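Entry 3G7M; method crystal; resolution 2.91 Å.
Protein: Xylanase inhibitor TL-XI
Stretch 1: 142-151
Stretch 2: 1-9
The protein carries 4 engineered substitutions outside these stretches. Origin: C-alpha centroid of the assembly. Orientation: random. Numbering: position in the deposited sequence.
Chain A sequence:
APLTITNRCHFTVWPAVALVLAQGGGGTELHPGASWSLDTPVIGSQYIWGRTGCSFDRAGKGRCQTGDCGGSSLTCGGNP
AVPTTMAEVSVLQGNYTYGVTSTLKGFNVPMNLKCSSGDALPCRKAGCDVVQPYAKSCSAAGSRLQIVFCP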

# COMPACT_ATOMS: atom_id res chain seq x y z
N GLY A 142 13.70 7.50 15.14
CA GLY A 142 12.86 6.35 15.51
C GLY A 142 11.41 6.47 15.05
O GLY A 142 10.49 6.07 15.79
N SER A 143 11.21 7.00 13.84
CA SER A 143 9.86 7.34 13.33
C SER A 143 9.04 6.12 12.89
O SER A 143 9.57 5.01 12.74
CB SER A 143 9.93 8.41 12.23
OG SER A 143 10.79 8.03 11.18
N ARG A 144 7.73 6.32 12.69
CA ARG A 144 6.84 5.20 12.44
C ARG A 144 5.83 5.50 11.34
O ARG A 144 5.02 6.40 11.48
CB ARG A 144 6.13 4.82 13.76
CG ARG A 144 7.02 3.95 14.61
CD ARG A 144 6.76 4.09 16.09
NE ARG A 144 7.90 3.54 16.83
CZ ARG A 144 8.16 3.77 18.12
NH1 ARG A 144 7.34 4.53 18.85
NH2 ARG A 144 9.24 3.23 18.69
N LEU A 145 5.89 4.73 10.24
CA LEU A 145 4.98 4.88 9.11
C LEU A 145 3.70 4.04 9.24
O LEU A 145 3.76 2.85 9.66
CB LEU A 145 5.67 4.45 7.82
CG LEU A 145 6.66 5.42 7.17
CD1 LEU A 145 7.31 4.75 6.00
CD2 LEU A 145 5.94 6.68 6.70
N GLN A 146 2.56 4.66 8.86
CA GLN A 146 1.26 3.99 8.88
C GLN A 146 0.44 4.21 7.60
O GLN A 146 0.19 5.34 7.19
CB GLN A 146 0.47 4.40 10.11
CG GLN A 146 -0.69 3.46 10.43
CD GLN A 146 -1.31 3.75 11.80
OE1 GLN A 146 -1.04 4.79 12.42
NE2 GLN A 146 -2.15 2.81 12.26
N ILE A 147 0.03 3.11 6.98
CA ILE A 147 -0.92 3.14 5.89
C ILE A 147 -2.26 2.62 6.42
O ILE A 147 -2.34 1.52 6.95
CB ILE A 147 -0.47 2.26 4.75
CG1 ILE A 147 1.03 2.41 4.49
CG2 ILE A 147 -1.27 2.54 3.53
CD1 ILE A 147 1.46 3.75 3.93
N VAL A 148 -3.30 3.42 6.30
CA VAL A 148 -4.63 2.98 6.74
C VAL A 148 -5.53 2.83 5.49
O VAL A 148 -5.57 3.70 4.59
CB VAL A 148 -5.25 3.95 7.84
CG1 VAL A 148 -6.53 3.37 8.44
CG2 VAL A 148 -4.25 4.22 8.95
N PHE A 149 -6.26 1.72 5.46
CA PHE A 149 -7.40 1.56 4.56
C PHE A 149 -8.69 1.90 5.29
O PHE A 149 -8.91 1.46 6.42
CB PHE A 149 -7.49 0.13 3.99
CG PHE A 149 -6.25 -0.30 3.22
CD1 PHE A 149 -6.04 0.15 1.94
CD2 PHE A 149 -5.29 -1.12 3.81
CE1 PHE A 149 -4.93 -0.21 1.27
CE2 PHE A 149 -4.18 -1.48 3.11
CZ PHE A 149 -4.01 -1.03 1.84
N CYS A 150 -9.52 2.69 4.61
CA CYS A 150 -10.78 3.24 5.13
C CYS A 150 -10.50 4.01 6.44
O CYS A 150 -10.94 3.59 7.52
CB CYS A 150 -11.88 2.17 5.28
SG CYS A 150 -12.17 1.10 3.82
N PRO A 151 -9.75 5.13 6.34
CA PRO A 151 -9.47 5.94 7.50
C PRO A 151 -10.71 6.68 8.02
O PRO A 151 -10.75 6.96 9.22
CB PRO A 151 -8.47 6.95 6.95
CG PRO A 151 -8.80 7.09 5.53
CD PRO A 151 -9.20 5.73 5.11
OXT PRO A 151 -11.67 6.99 7.27
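Stretch 2 1-9: APLTITNRC

Stretch 2 lies beside stretch 1 as a parallel β-strand, joining the first residues of the chain to the last. Residues 3-7 are extended and run in the same direction as strand 145-149, with a crossing angle of -15° and a closest approach of 4.7 Å between axes. The register is constant: each residue from Leu145 to Phe149 faces the one numbered 142 lower, Leu3 to Asn7.

Before the strand begins, Gly142 makes no contact and the CA-to-CB bond of Ser143 points away. Arg144 is the first to lie alongside, its NE 4.2 Å from Ala1 CB. Pro2, which follows a cis peptide bond, sits opposite Arg144 and offers its carbonyl to the next residue: Leu145 N donates to Pro2 O at 2.8 Å. Leu145 O then accepts from Thr4 N at 2.9 Å. The same carbonyl takes a hydrogen bond from a water, 2.7 Å from the water oxygen to Leu145 O, and that water is also hydrogen-bonded to Thr4 OG1 at 2.5 Å. On the sheet face shared with Leu3, Leu145 CB packs 3.7 Å from Leu3 CD1.

Gln146 turns to the other face, with Thr4. Its backbone N and O make no hydrogen bond to stretch 2, but its CA lies 3.3 Å from Thr4 O in a CA-H...O contact. The extended side chain, t at both chi1 and chi2, reaches along the sheet so that NE2 donates to Thr6 OG1 at 3.3 Å.

Ile147 straddles Ile5 in the hydrogen-bond ladder: Ile147 N donates to Thr4 O at 2.9 Å, and Thr6 N donates to Ile147 O at 2.7 Å, almost linearly at 178°. The paired isoleucines meet on the Leu145 face, CG1 of Ile147 lying 3.9 Å from CG1 of Ile5.

Val148 returns to the Thr6 face, its CA 3.4 Å from Thr6 O; its CG1 lies 4.0 Å from Arg8 NH1, at the edge of the guanidinium. Phe149 repeats the straddle, with Phe149 N donating to Thr6 O at 2.8 Å and Arg8 N to Phe149 O at 2.7 Å. Its ring leans back along the partner strand, bringing CE2 to 3.4 Å from Ile5 CG2.

Cys150 leaves the strand with positive phi and points toward stretch 2, where its SG bonds Cys9 SG at 2.1 Å (chi3 94°). The rule is clear: odd residues of stretch 1 carry the backbone ladder, side chains alternate between faces, and a disulfide fastens the end.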

# COMPACT_ATOMS: atom_id res chain seq x y z
N ALA A 1 5.51 -0.49 13.44
CA ALA A 1 6.92 -0.18 13.84
C ALA A 1 7.89 -1.09 13.05
O ALA A 1 7.96 -2.28 13.34
CB ALA A 1 7.09 -0.33 15.40
N PRO A 2 8.63 -0.55 12.04
CA PRO A 2 8.68 0.81 11.48
C PRO A 2 7.63 1.12 10.41
O PRO A 2 7.27 2.30 10.23
CB PRO A 2 10.07 0.87 10.84
CG PRO A 2 10.41 -0.52 10.55
CD PRO A 2 9.86 -1.31 11.70
N LEU A 3 7.17 0.10 9.68
CA LEU A 3 6.01 0.25 8.76
C LEU A 3 4.79 -0.59 9.20
O LEU A 3 4.91 -1.77 9.55
CB LEU A 3 6.39 -0.11 7.32
CG LEU A 3 5.26 -0.08 6.27
CD1 LEU A 3 4.89 1.33 6.01
CD2 LEU A 3 5.67 -0.75 4.96
N THR A 4 3.61 0.02 9.20
CA THR A 4 2.43 -0.67 9.67
C THR A 4 1.33 -0.41 8.66
O THR A 4 1.05 0.74 8.34
CB THR A 4 2.00 -0.19 11.10
OG1 THR A 4 3.15 -0.10 11.96
CG2 THR A 4 0.94 -1.12 11.74
N ILE A 5 0.72 -1.47 8.15
CA ILE A 5 -0.45 -1.34 7.26
C ILE A 5 -1.72 -1.83 7.96
O ILE A 5 -1.82 -2.99 8.34
CB ILE A 5 -0.24 -2.07 5.91
CG1 ILE A 5 0.92 -1.44 5.14
CG2 ILE A 5 -1.51 -2.09 5.08
CD1 ILE A 5 1.59 -2.42 4.20
N THR A 6 -2.67 -0.92 8.15
CA THR A 6 -3.87 -1.18 8.95
C THR A 6 -5.11 -1.19 8.06
O THR A 6 -5.29 -0.34 7.17
CB THR A 6 -4.04 -0.13 10.06
OG1 THR A 6 -2.84 -0.08 10.87
CG2 THR A 6 -5.23 -0.44 10.94
N ASN A 7 -5.98 -2.16 8.32
CA ASN A 7 -7.27 -2.25 7.63
C ASN A 7 -8.44 -1.79 8.50
O ASN A 7 -8.79 -2.48 9.47
CB ASN A 7 -7.50 -3.68 7.12
CG ASN A 7 -8.82 -3.84 6.42
OD1 ASN A 7 -9.33 -2.89 5.83
ND2 ASN A 7 -9.37 -5.05 6.49
N ARG A 8 -8.98 -0.60 8.17
CA ARG A 8 -10.13 -0.02 8.90
C ARG A 8 -11.49 -0.13 8.16
O ARG A 8 -12.49 0.47 8.58
CB ARG A 8 -9.85 1.40 9.41
CG ARG A 8 -9.13 1.41 10.76
CD ARG A 8 -9.05 2.77 11.51
NE ARG A 8 -8.54 2.55 12.89
CZ ARG A 8 -7.25 2.59 13.26
NH1 ARG A 8 -6.29 2.88 12.37
NH2 ARG A 8 -6.91 2.35 14.54
N CYS A 9 -11.52 -0.92 7.08
CA CYS A 9 -12.75 -1.24 6.37
C CYS A 9 -13.57 -2.33 7.08
O CYS A 9 -13.05 -3.08 7.92
CB CYS A 9 -12.39 -1.68 4.97
SG CYS A 9 -11.15 -0.64 4.23
O HOH W 1 3.89 2.26 12.30